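Long-range contacts in acyl-coenzyme A oxidase 1 (Yarrowia lipolytica, PDB 5Y9D), which catalyses the FAD-dependent oxidation of 2,3-saturated acyl-CoAs by molecular oxygen to (2E)-enoyl-CoAs, releasing hydrogen peroxide, in peroxisomal fatty acid beta-oxidation: residues R359-L364 with D433-A438; V249-G254 with I270-V275; S66-D71 with D651-A656. All coordinates share one frame; numbering follows the deposited sequence.

Contact 1 (R359-L364 with D433-A438); sequences RRLLPL and DECRQA. With FAD (flavin-adenine dinucleotide), chain D.
Leu361 on Ala438 and Leu364 on Glu434 make the tight side of this helix pair; the looser, partly exposed side lies between the Arg360 chain and the Glu434 carboxylate. CD2 of Leu361 rests on CB of Ala438 at 3.8 Å, with CD1 of the same leucine close by, so that both branches of the isopropyl fork cover the small methyl. One turn on, Leu364 crosses the Glu434 side chain at about a right angle, its CD1 meeting CB of Glu434 at 3.6 Å. Behind this seam Leu331 of helix 306-334 backs Leu361, and Trp602 packs on Leu364. The two helices run roughly antiparallel, at 144° with local axes 10.1 Å apart, as neighbours in the helical bundle of the C-alpha1 domain, the four-helix arrangement of the acyl-CoA dehydrogenase fold. On the looser side the Glu434 chain, bent at chi2, brings OE1 only to within 4.8 Å of Arg360 NE, too far for contact although the opposite charges probably attract. The bend of the arginine at chi3 (67°) carries its guanidinium beyond the leucines to the adenosine ribose of FAD. There NH1 of Arg360 donates to O2B of FAD over 3.0 Å, the acceptor lying at the edge of the guanidinium plane, and makes a weak second bond to O3B. That second hydroxyl in turn donates to the carbonyl O of Gln437 at 2.8 Å, so the ribose diol is gripped from both helices. The guanidinium end is thus closely held by FAD and by Ala438, whose N lies 3.2 Å from NH2 of Arg360, though both are donors and Ala438 N is already bonded to Glu434 O. The amide of Gln437 turns to the dimer interface, where OE1 bonds to Trp426 of the second subunit.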
loop_
_atom_site.group_PDB
_atom_site.type_symbol
_atom_site.label_atom_id
_atom_site.label_comp_id
_atom_site.label_asym_id
_atom_site.label_seq_id
_atom_site.Cartn_x
_atom_site.Cartn_y
_atom_site.Cartn_z
ATOM N N ARG A 359 2.003 19.721 -2.599
ATOM C CA ARG A 359 0.675 19.255 -2.255
ATOM C C ARG A 359 0.621 17.714 -2.053
ATOM O O ARG A 359 -0.242 17.227 -1.351
ATOM C CB ARG A 359 -0.372 19.786 -3.229
ATOM C CG ARG A 359 -0.789 18.821 -4.305
ATOM C CD ARG A 359 -1.738 19.508 -5.281
ATOM N NE ARG A 359 -3.017 19.895 -4.680
ATOM C CZ ARG A 359 -3.419 21.147 -4.458
ATOM N NH1 ARG A 359 -4.609 21.354 -3.931
ATOM N NH2 ARG A 359 -2.658 22.187 -4.756
ATOM N N ARG A 360 1.552 16.952 -2.619
ATOM C CA ARG A 360 1.606 15.542 -2.294
ATOM C C ARG A 360 2.013 15.370 -0.832
ATOM O O ARG A 360 1.407 14.547 -0.126
ATOM C CB ARG A 360 2.564 14.770 -3.189
ATOM C CG ARG A 360 2.110 14.620 -4.628
ATOM C CD ARG A 360 3.308 14.304 -5.524
ATOM N NE ARG A 360 3.837 12.984 -5.220
ATOM C CZ ARG A 360 4.750 12.333 -5.935
ATOM N NH1 ARG A 360 5.305 12.870 -7.022
ATOM N NH2 ARG A 360 5.117 11.117 -5.544
ATOM N N LEU A 361 2.979 16.163 -0.347
ATOM C CA LEU A 361 3.554 15.858 0.971
ATOM C C LEU A 361 3.121 16.715 2.150
ATOM O O LEU A 361 2.901 16.192 3.237
ATOM C CB LEU A 361 5.067 15.847 0.895
ATOM C CG LEU A 361 5.619 14.820 -0.100
ATOM C CD1 LEU A 361 7.129 14.987 -0.190
ATOM C CD2 LEU A 361 5.228 13.385 0.261
ATOM N N LEU A 362 3.015 18.020 1.943
ATOM C CA LEU A 362 2.829 18.943 3.062
ATOM C C LEU A 362 1.471 18.792 3.762
ATOM O O LEU A 362 1.356 18.929 4.990
ATOM C CB LEU A 362 3.066 20.372 2.581
ATOM C CG LEU A 362 4.509 20.610 2.089
ATOM C CD1 LEU A 362 4.759 22.086 1.814
ATOM C CD2 LEU A 362 5.552 20.094 3.082
ATOM N N PRO A 363 0.429 18.460 3.003
ATOM C CA PRO A 363 -0.810 18.240 3.737
ATOM C C PRO A 363 -0.720 17.002 4.607
ATOM O O PRO A 363 -1.213 16.990 5.727
ATOM C CB PRO A 363 -1.858 18.079 2.640
ATOM C CG PRO A 363 -1.207 18.606 1.372
ATOM C CD PRO A 363 0.262 18.383 1.547
ATOM N N LEU A 364 -0.073 15.977 4.091
ATOM C CA LEU A 364 0.256 14.803 4.880
ATOM C C LEU A 364 1.120 15.186 6.102
ATOM O O LEU A 364 0.884 14.683 7.218
ATOM C CB LEU A 364 0.910 13.721 3.990
ATOM C CG LEU A 364 0.142 13.340 2.702
ATOM C CD1 LEU A 364 0.910 12.342 1.852
ATOM C CD2 LEU A 364 -1.269 12.818 2.973
ATOM N N ASP A 433 3.094 5.223 1.925
ATOM C CA ASP A 433 2.963 4.950 0.492
ATOM C C ASP A 433 3.196 6.157 -0.407
ATOM O O ASP A 433 3.917 6.037 -1.395
ATOM C CB ASP A 433 1.577 4.366 0.171
ATOM C CG ASP A 433 1.456 3.896 -1.306
ATOM O OD1 ASP A 433 1.935 2.792 -1.674
ATOM O OD2 ASP A 433 0.855 4.644 -2.101
ATOM N N GLU A 434 2.566 7.293 -0.098
ATOM C CA GLU A 434 2.879 8.548 -0.792
ATOM C C GLU A 434 4.329 9.015 -0.625
ATOM O O GLU A 434 4.907 9.506 -1.596
ATOM C CB GLU A 434 1.928 9.701 -0.403
ATOM C CG GLU A 434 0.453 9.450 -0.729
ATOM C CD GLU A 434 0.190 9.197 -2.206
ATOM O OE1 GLU A 434 0.872 9.814 -3.063
ATOM O OE2 GLU A 434 -0.708 8.377 -2.509
ATOM N N CYS A 435 4.920 8.877 0.569
ATOM C CA CYS A 435 6.353 9.182 0.753
ATOM C C CYS A 435 7.262 8.261 -0.057
ATOM O O CYS A 435 8.305 8.667 -0.534
ATOM C CB CYS A 435 6.752 9.110 2.221
ATOM S SG CYS A 435 5.971 10.350 3.296
ATOM N N ARG A 436 6.886 7.013 -0.237
ATOM C CA ARG A 436 7.744 6.134 -0.964
ATOM C C ARG A 436 7.858 6.651 -2.424
ATOM O O ARG A 436 8.965 6.869 -2.934
ATOM C CB ARG A 436 7.229 4.705 -0.922
ATOM C CG ARG A 436 8.158 3.747 -1.648
ATOM C CD ARG A 436 7.533 2.403 -1.895
ATOM N NE ARG A 436 6.105 2.495 -2.174
ATOM C CZ ARG A 436 5.558 2.672 -3.383
ATOM N NH1 ARG A 436 6.299 2.781 -4.485
ATOM N NH2 ARG A 436 4.231 2.728 -3.495
ATOM N N GLN A 437 6.713 6.868 -3.067
ATOM C CA GLN A 437 6.681 7.343 -4.452
ATOM C C GLN A 437 7.338 8.689 -4.586
ATOM O O GLN A 437 8.022 8.941 -5.575
ATOM C CB GLN A 437 5.238 7.432 -4.982
ATOM C CG GLN A 437 4.566 6.079 -5.118
ATOM C CD GLN A 437 3.118 6.207 -5.484
ATOM O OE1 GLN A 437 2.788 6.494 -6.636
ATOM N NE2 GLN A 437 2.238 5.998 -4.504
ATOM N N ALA A 438 7.134 9.543 -3.592
ATOM C CA ALA A 438 7.788 10.842 -3.565
ATOM C C ALA A 438 9.334 10.768 -3.629
ATOM O O ALA A 438 9.986 11.782 -3.860
ATOM C CB ALA A 438 7.368 11.614 -2.313
HETATM P PA FAD D . 12.934 11.232 -10.101
HETATM O O1A FAD D . 14.029 11.931 -9.405
HETATM O O2A FAD D . 12.715 11.415 -11.534
HETATM O O5B FAD D . 11.630 11.627 -9.326
HETATM C C5B FAD D . 11.652 11.914 -7.944
HETATM C C4B FAD D . 10.286 12.384 -7.493
HETATM O O4B FAD D . 10.114 13.752 -7.833
HETATM C C3B FAD D . 9.185 11.600 -8.173
HETATM O O3B FAD D . 8.201 11.261 -7.216
HETATM C C2B FAD D . 8.613 12.549 -9.196
HETATM O O2B FAD D . 7.199 12.466 -9.292
HETATM C C1B FAD D . 9.012 13.921 -8.711
HETATM N N9A FAD D . 9.326 14.737 -9.897
HETATM C C8A FAD D . 10.321 14.544 -10.758
HETATM N N7A FAD D . 10.292 15.469 -11.729
HETATM C C5A FAD D . 9.247 16.269 -11.503
HETATM C C6A FAD D . 8.622 17.450 -12.137
HETATM N N6A FAD D . 9.126 17.988 -13.250
HETATM N N1A FAD D . 7.534 17.979 -11.574
HETATM C C2A FAD D . 7.019 17.464 -10.469
HETATM N N3A FAD D . 7.528 16.409 -9.846
HETATM C C4A FAD D . 8.616 15.775 -10.295
HETATM N N1 FAD D . 16.663 2.114 -15.060
HETATM C C2 FAD D . 17.335 1.623 -16.099
HETATM O O2 FAD D . 17.855 2.409 -16.878
HETATM N N3 FAD D . 17.473 0.331 -16.320
HETATM C C4 FAD D . 16.936 -0.561 -15.522
HETATM O O4 FAD D . 17.086 -1.750 -15.760
HETATM C C4X FAD D . 16.174 -0.116 -14.356
HETATM N N5 FAD D . 15.603 -0.973 -13.514
HETATM C C5X FAD D . 14.921 -0.526 -12.460
HETATM C C6 FAD D . 14.364 -1.442 -11.608
HETATM C C7 FAD D . 13.661 -1.015 -10.520
HETATM C C7M FAD D . 13.048 -2.021 -9.600
HETATM C C8 FAD D . 13.510 0.429 -10.267
HETATM C C8M FAD D . 12.739 0.887 -9.071
HETATM C C9 FAD D . 14.064 1.356 -11.123
HETATM C C9A FAD D . 14.773 0.920 -12.212
HETATM N N10 FAD D . 15.349 1.833 -13.094
HETATM C C10 FAD D . 16.066 1.325 -14.169
HETATM C "C1'" FAD D . 15.245 3.269 -12.883
HETATM C "C2'" FAD D . 13.826 3.769 -12.973
HETATM O "O2'" FAD D . 13.558 3.956 -14.342
HETATM C "C3'" FAD D . 13.715 5.099 -12.257
HETATM O "O3'" FAD D . 13.375 4.837 -10.913
HETATM C "C4'" FAD D . 12.661 6.023 -12.846
HETATM O "O4'" FAD D . 12.708 5.980 -14.266
HETATM C "C5'" FAD D . 12.905 7.460 -12.453
HETATM O "O5'" FAD D . 12.980 7.566 -11.052
HETATM P P FAD D . 13.934 8.604 -10.400
HETATM O O1P FAD D . 14.609 7.935 -9.300
HETATM O O2P FAD D . 14.712 9.236 -11.462
HETATM O O3P FAD D . 12.965 9.676 -9.783
#

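Contact 2 (V249-G254 with I270-V275); sequences VGVSIG and IQFTNV
Ser252 and Gln271 form a hydrogen-bonded antiparallel pair at the middle of this contact, the strands running at 166° to each other with axes 4.6 Å apart. Ser252 N donates to Gln271 O at 2.8 Å, and Gln271 N returns a bond to Ser252 O at 2.7 Å; both lie in the plane of the accepting carbonyl. A third bond, 2.8 Å from Thr273 N to a lone pair of Gly250 O, continues the pairing just before one strand begins and just after the other ends. Gly250 has a positive phi (83°), a conformation that favours glycine, and a beta carbon there would collide with Thr273 O and with CG2 of Val275.

The non-hydrogen-bonded pairs Val251-Phe272 and Ile253-Ile270 put their side chains on the buried face. Ile253 and Ile270 lie side by side and point the same way, with CD1 of Ile253 reaching CG1 of Ile270 at 3.8 Å. CG2 of Val251 comes to the edge of the Phe272 ring, 4.3 Å from CD1, while CG2 of Ile270, from the same strand, sits above one face of that ring, toward its rim. The same Val251 methyl meets CG2 of Val275 at 4.0 Å. Trans to its carbonyl carbon, this Val275 branch also lies against the Gly250 peptide, 3.5 Å from Gly250 O. On the other face Ser252 and Gln271 touch through their CB atoms; the amide of Gln271 donates to Thr203, and Phe670 of the second subunit packs on this residue.

Phe272 extends to Val237, Cys217 and Cys219 of the neighbouring mixed sheet. Strands 251-255 and 268-272 thus form a hairpin with a long connection, set with strand 204-207 in a three-stranded antiparallel sheet, part of the beta-rich middle domain of the acyl-CoA dehydrogenase fold.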
loop_
_atom_site.group_PDB
_atom_site.type_symbol
_atom_site.label_atom_id
_atom_site.label_comp_id
_atom_site.label_asym_id
_atom_site.label_seq_id
_atom_site.Cartn_x
_atom_site.Cartn_y
_atom_site.Cartn_z
ATOM N N VAL A 249 -0.263 -31.944 27.204
ATOM C CA VAL A 249 -1.177 -32.933 26.640
ATOM C C VAL A 249 -2.494 -32.283 26.166
ATOM O O VAL A 249 -3.099 -31.467 26.887
ATOM C CB VAL A 249 -1.443 -34.080 27.633
ATOM C CG1 VAL A 249 -2.330 -33.609 28.792
ATOM C CG2 VAL A 249 -2.071 -35.275 26.909
ATOM N N GLY A 250 -2.886 -32.622 24.929
ATOM C CA GLY A 250 -4.057 -32.035 24.263
ATOM C C GLY A 250 -3.834 -30.693 23.566
ATOM O O GLY A 250 -4.710 -30.209 22.898
ATOM N N VAL A 251 -2.674 -30.077 23.746
ATOM C CA VAL A 251 -2.349 -28.807 23.131
ATOM C C VAL A 251 -1.521 -29.040 21.862
ATOM O O VAL A 251 -0.410 -29.609 21.922
ATOM C CB VAL A 251 -1.502 -27.964 24.103
ATOM C CG1 VAL A 251 -1.110 -26.625 23.486
ATOM C CG2 VAL A 251 -2.274 -27.754 25.396
ATOM N N SER A 252 -2.048 -28.564 20.734
ATOM C CA SER A 252 -1.396 -28.685 19.437
ATOM C C SER A 252 -1.058 -27.320 18.881
ATOM O O SER A 252 -1.943 -26.502 18.744
ATOM C CB SER A 252 -2.361 -29.338 18.457
ATOM O OG SER A 252 -2.321 -30.740 18.555
ATOM N N ILE A 253 0.202 -27.105 18.509
ATOM C CA ILE A 253 0.701 -25.813 17.978
ATOM C C ILE A 253 1.609 -25.977 16.737
ATOM O O ILE A 253 2.408 -26.915 16.630
ATOM C CB ILE A 253 1.537 -25.063 19.041
ATOM C CG1 ILE A 253 0.738 -24.891 20.342
ATOM C CG2 ILE A 253 2.092 -23.747 18.515
ATOM C CD1 ILE A 253 0.516 -23.504 20.814
ATOM N N GLY A 254 1.483 -25.046 15.799
ATOM C CA GLY A 254 2.446 -24.921 14.711
ATOM C C GLY A 254 2.619 -23.483 14.328
ATOM O O GLY A 254 1.940 -22.605 14.839
ATOM N N ILE A 270 -3.086 -22.864 17.309
ATOM C CA ILE A 270 -3.278 -23.632 18.520
ATOM C C ILE A 270 -4.580 -24.405 18.379
ATOM O O ILE A 270 -5.622 -23.827 18.049
ATOM C CB ILE A 270 -3.477 -22.760 19.770
ATOM C CG1 ILE A 270 -2.542 -21.552 19.811
ATOM C CG2 ILE A 270 -3.268 -23.591 21.048
ATOM C CD1 ILE A 270 -2.716 -20.740 21.078
ATOM N N GLN A 271 -4.519 -25.706 18.627
ATOM C CA GLN A 271 -5.709 -26.544 18.752
ATOM C C GLN A 271 -5.704 -27.156 20.156
ATOM O O GLN A 271 -4.663 -27.558 20.650
ATOM C CB GLN A 271 -5.701 -27.629 17.701
ATOM C CG GLN A 271 -5.763 -27.068 16.278
ATOM C CD GLN A 271 -5.559 -28.138 15.257
ATOM O OE1 GLN A 271 -4.940 -29.142 15.557
ATOM N NE2 GLN A 271 -6.060 -27.937 14.034
ATOM N N PHE A 272 -6.868 -27.155 20.800
ATOM C CA PHE A 272 -7.062 -27.822 22.091
ATOM C C PHE A 272 -7.966 -29.069 21.942
ATOM O O PHE A 272 -9.031 -28.988 21.345
ATOM C CB PHE A 272 -7.697 -26.837 23.075
ATOM C CG PHE A 272 -6.901 -25.577 23.303
ATOM C CD1 PHE A 272 -5.761 -25.583 24.093
ATOM C CD2 PHE A 272 -7.329 -24.366 22.784
ATOM C CE1 PHE A 272 -5.036 -24.407 24.342
ATOM C CE2 PHE A 272 -6.624 -23.194 23.028
ATOM C CZ PHE A 272 -5.472 -23.208 23.819
ATOM N N THR A 273 -7.515 -30.205 22.471
ATOM C CA THR A 273 -8.320 -31.431 22.559
ATOM C C THR A 273 -8.474 -31.892 24.023
ATOM O O THR A 273 -7.546 -32.482 24.567
ATOM C CB THR A 273 -7.714 -32.617 21.768
ATOM O OG1 THR A 273 -7.699 -32.335 20.374
ATOM C CG2 THR A 273 -8.594 -33.844 21.931
ATOM N N ASN A 274 -9.649 -31.637 24.615
ATOM C CA ASN A 274 -9.994 -31.955 26.046
ATOM C C ASN A 274 -8.882 -31.609 26.976
ATOM O O ASN A 274 -8.333 -32.472 27.669
ATOM C CB ASN A 274 -10.447 -33.420 26.277
ATOM C CG ASN A 274 -11.824 -33.710 25.683
ATOM O OD1 ASN A 274 -12.763 -34.020 26.418
ATOM N ND2 ASN A 274 -11.951 -33.615 24.327
ATOM N N VAL A 275 -8.508 -30.341 26.927
ATOM C CA VAL A 275 -7.509 -29.803 27.830
ATOM C C VAL A 275 -8.153 -29.284 29.108
ATOM O O VAL A 275 -9.042 -28.439 29.069
ATOM C CB VAL A 275 -6.699 -28.694 27.162
ATOM C CG1 VAL A 275 -5.791 -28.030 28.175
ATOM C CG2 VAL A 275 -5.885 -29.286 26.041
#

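Contact 3 (S66-D71 with D651-A656); sequences SSIERD and DFFINA
Phe652 and Phe653, neighbours in a short helix, reach Ile68 and Glu69 through different first torsions. In Phe652 the ring carbon CG is trans to the backbone N (chi1 177°), which lays the ring broadside against helix 55-70; in Phe653 it is trans to the carbonyl carbon instead (chi1 -64°), and the far rim of the ring arrives beside it. The result is a CH-pi contact: CA of Glu69 stands 3.9 Å from the centroid of the Phe652 ring, 6° off its normal and so almost directly over the centre. The Glu69 side chain then runs antiparallel to that of Phe652, CG of Glu69 touching CB of Phe652 at 3.7 Å. Its carboxylate ends at the edge of the Phe653 ring, OE2 lying 3.7 Å from CE2, while the same oxygen accepts a hydrogen bond from the Ser650 hydroxyl, which helps fix the group's rotation. Ile68 crosses both aromatic side chains at about a right angle: its CG2 meets CE1 of Phe652 at 4.1 Å, and its CB meets CZ of Phe653 at 3.9 Å. CD1 of Phe652 lies over the centre of one Phe653 ring face. An alanine replacing Phe652 would remove the ring and would probably leave a gap over Glu69 CA, with Phe653 losing that cover. Beyond the aromatic pair the chain turns out of its helix at Asn655, whose carbonyl is bonded to Tyr80, and Ile654 packs on helix 306-334. The arrangement joins the N-terminal helical domain to the C-terminal helical domain that acyl-CoA oxidases carry beyond the acyl-CoA dehydrogenase fold.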
loop_
_atom_site.group_PDB
_atom_site.type_symbol
_atom_site.label_atom_id
_atom_site.label_comp_id
_atom_site.label_asym_id
_atom_site.label_seq_id
_atom_site.Cartn_x
_atom_site.Cartn_y
_atom_site.Cartn_z
ATOM N N SER A 66 17.582 7.493 23.550
ATOM C CA SER A 66 19.011 7.160 23.656
ATOM C C SER A 66 19.226 5.746 24.174
ATOM O O SER A 66 20.218 5.111 23.836
ATOM C CB SER A 66 19.786 8.103 24.562
ATOM O OG SER A 66 18.996 9.185 24.926
ATOM N N SER A 67 18.345 5.253 25.031
ATOM C CA SER A 67 18.486 3.865 25.435
ATOM C C SER A 67 18.314 2.995 24.241
ATOM O O SER A 67 19.144 2.131 24.002
ATOM C CB SER A 67 17.500 3.460 26.502
ATOM O OG SER A 67 17.793 4.212 27.650
ATOM N N ILE A 68 17.269 3.229 23.463
ATOM C CA ILE A 68 17.049 2.402 22.273
ATOM C C ILE A 68 18.177 2.517 21.249
ATOM O O ILE A 68 18.604 1.512 20.734
ATOM C CB ILE A 68 15.674 2.640 21.643
ATOM C CG1 ILE A 68 14.558 2.316 22.643
ATOM C CG2 ILE A 68 15.468 1.725 20.444
ATOM C CD1 ILE A 68 13.282 3.084 22.386
ATOM N N GLU A 69 18.670 3.728 20.999
ATOM C CA GLU A 69 19.776 4.010 20.052
ATOM C C GLU A 69 21.091 3.315 20.348
ATOM O O GLU A 69 21.860 2.976 19.457
ATOM C CB GLU A 69 20.158 5.492 20.124
ATOM C CG GLU A 69 19.345 6.431 19.279
ATOM C CD GLU A 69 19.512 7.899 19.663
ATOM O OE1 GLU A 69 20.472 8.230 20.409
ATOM O OE2 GLU A 69 18.665 8.730 19.224
ATOM N N ARG A 70 21.403 3.198 21.612
ATOM C CA ARG A 70 22.757 2.874 21.992
ATOM C C ARG A 70 22.949 1.388 22.281
ATOM O O ARG A 70 24.061 0.874 22.158
ATOM C CB ARG A 70 23.148 3.695 23.219
ATOM C CG ARG A 70 23.270 5.188 22.964
ATOM C CD ARG A 70 23.383 5.955 24.280
ATOM N NE ARG A 70 23.749 7.353 24.100
ATOM C CZ ARG A 70 24.059 8.188 25.096
ATOM N NH1 ARG A 70 24.069 7.755 26.376
ATOM N NH2 ARG A 70 24.375 9.464 24.825
ATOM N N ASP A 71 21.872 0.728 22.693
ATOM C CA ASP A 71 21.882 -0.683 23.040
ATOM C C ASP A 71 22.194 -1.518 21.808
ATOM O O ASP A 71 21.373 -1.601 20.896
ATOM C CB ASP A 71 20.522 -1.093 23.621
ATOM C CG ASP A 71 20.561 -2.451 24.333
ATOM O OD1 ASP A 71 21.474 -3.260 24.026
ATOM O OD2 ASP A 71 19.673 -2.691 25.209
ATOM N N ASP A 651 19.412 9.893 13.642
ATOM C CA ASP A 651 19.554 9.108 12.408
ATOM C C ASP A 651 19.264 7.628 12.635
ATOM O O ASP A 651 18.872 6.904 11.700
ATOM C CB ASP A 651 20.923 9.299 11.749
ATOM C CG ASP A 651 21.038 10.643 10.996
ATOM O OD1 ASP A 651 20.022 11.318 10.725
ATOM O OD2 ASP A 651 22.163 11.027 10.660
ATOM N N PHE A 652 19.398 7.181 13.865
ATOM C CA PHE A 652 19.059 5.831 14.177
ATOM C C PHE A 652 17.559 5.576 13.874
ATOM O O PHE A 652 17.210 4.553 13.282
ATOM C CB PHE A 652 19.377 5.555 15.664
ATOM C CG PHE A 652 18.995 4.177 16.122
ATOM C CD1 PHE A 652 17.682 3.885 16.462
ATOM C CD2 PHE A 652 19.945 3.165 16.198
ATOM C CE1 PHE A 652 17.327 2.617 16.881
ATOM C CE2 PHE A 652 19.592 1.899 16.618
ATOM C CZ PHE A 652 18.288 1.621 16.978
ATOM N N PHE A 653 16.677 6.475 14.335
ATOM C CA PHE A 653 15.228 6.290 14.109
ATOM C C PHE A 653 14.815 6.635 12.687
ATOM O O PHE A 653 13.786 6.167 12.219
ATOM C CB PHE A 653 14.370 7.033 15.128
ATOM C CG PHE A 653 14.551 6.534 16.531
ATOM C CD1 PHE A 653 13.794 5.489 17.008
ATOM C CD2 PHE A 653 15.502 7.098 17.361
ATOM C CE1 PHE A 653 13.965 5.007 18.289
ATOM C CE2 PHE A 653 15.681 6.631 18.651
ATOM C CZ PHE A 653 14.919 5.575 19.115
ATOM N N ILE A 654 15.627 7.417 11.987
ATOM C CA ILE A 654 15.422 7.571 10.557
ATOM C C ILE A 654 15.589 6.210 9.909
ATOM O O ILE A 654 14.679 5.705 9.242
ATOM C CB ILE A 654 16.401 8.601 9.959
ATOM C CG1 ILE A 654 16.036 10.015 10.443
ATOM C CG2 ILE A 654 16.379 8.578 8.442
ATOM C CD1 ILE A 654 14.592 10.416 10.190
ATOM N N ASN A 655 16.753 5.626 10.161
ATOM C CA ASN A 655 17.190 4.373 9.594
ATOM C C ASN A 655 17.086 4.360 8.055
ATOM O O ASN A 655 16.640 3.382 7.439
ATOM C CB ASN A 655 16.433 3.225 10.245
ATOM C CG ASN A 655 17.139 1.914 10.063
ATOM O OD1 ASN A 655 16.537 0.842 10.123
ATOM N ND2 ASN A 655 18.427 1.991 9.810
ATOM N N ALA A 656 17.521 5.449 7.435
ATOM C CA ALA A 656 17.452 5.575 5.972
ATOM C C ALA A 656 18.435 6.631 5.448
ATOM O O ALA A 656 18.275 7.800 5.737
ATOM C CB ALA A 656 16.019 5.919 5.511
#

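Overall arrangement
The three contacts lie in different parts of one subunit. Contact 3 ties together regions 580 residues apart in sequence, and contacts 1 and 2 both fall within the stretch of chain it spans. Contacts 1 and 3 are neighbours, with centres about 24 Å apart and nearest atoms about 10 Å apart, and helix 306-334 packs against both. Contact 2 lies across the chain's centre from contact 1, about 47 Å away between centres. Contact 1 binds the adenosine ribose directly, whereas at contact 2 the side chain of Ile270 stays about 9 Å from a bound FAD. Contacts 1 and 2 touch the second subunit; contact 3 does not.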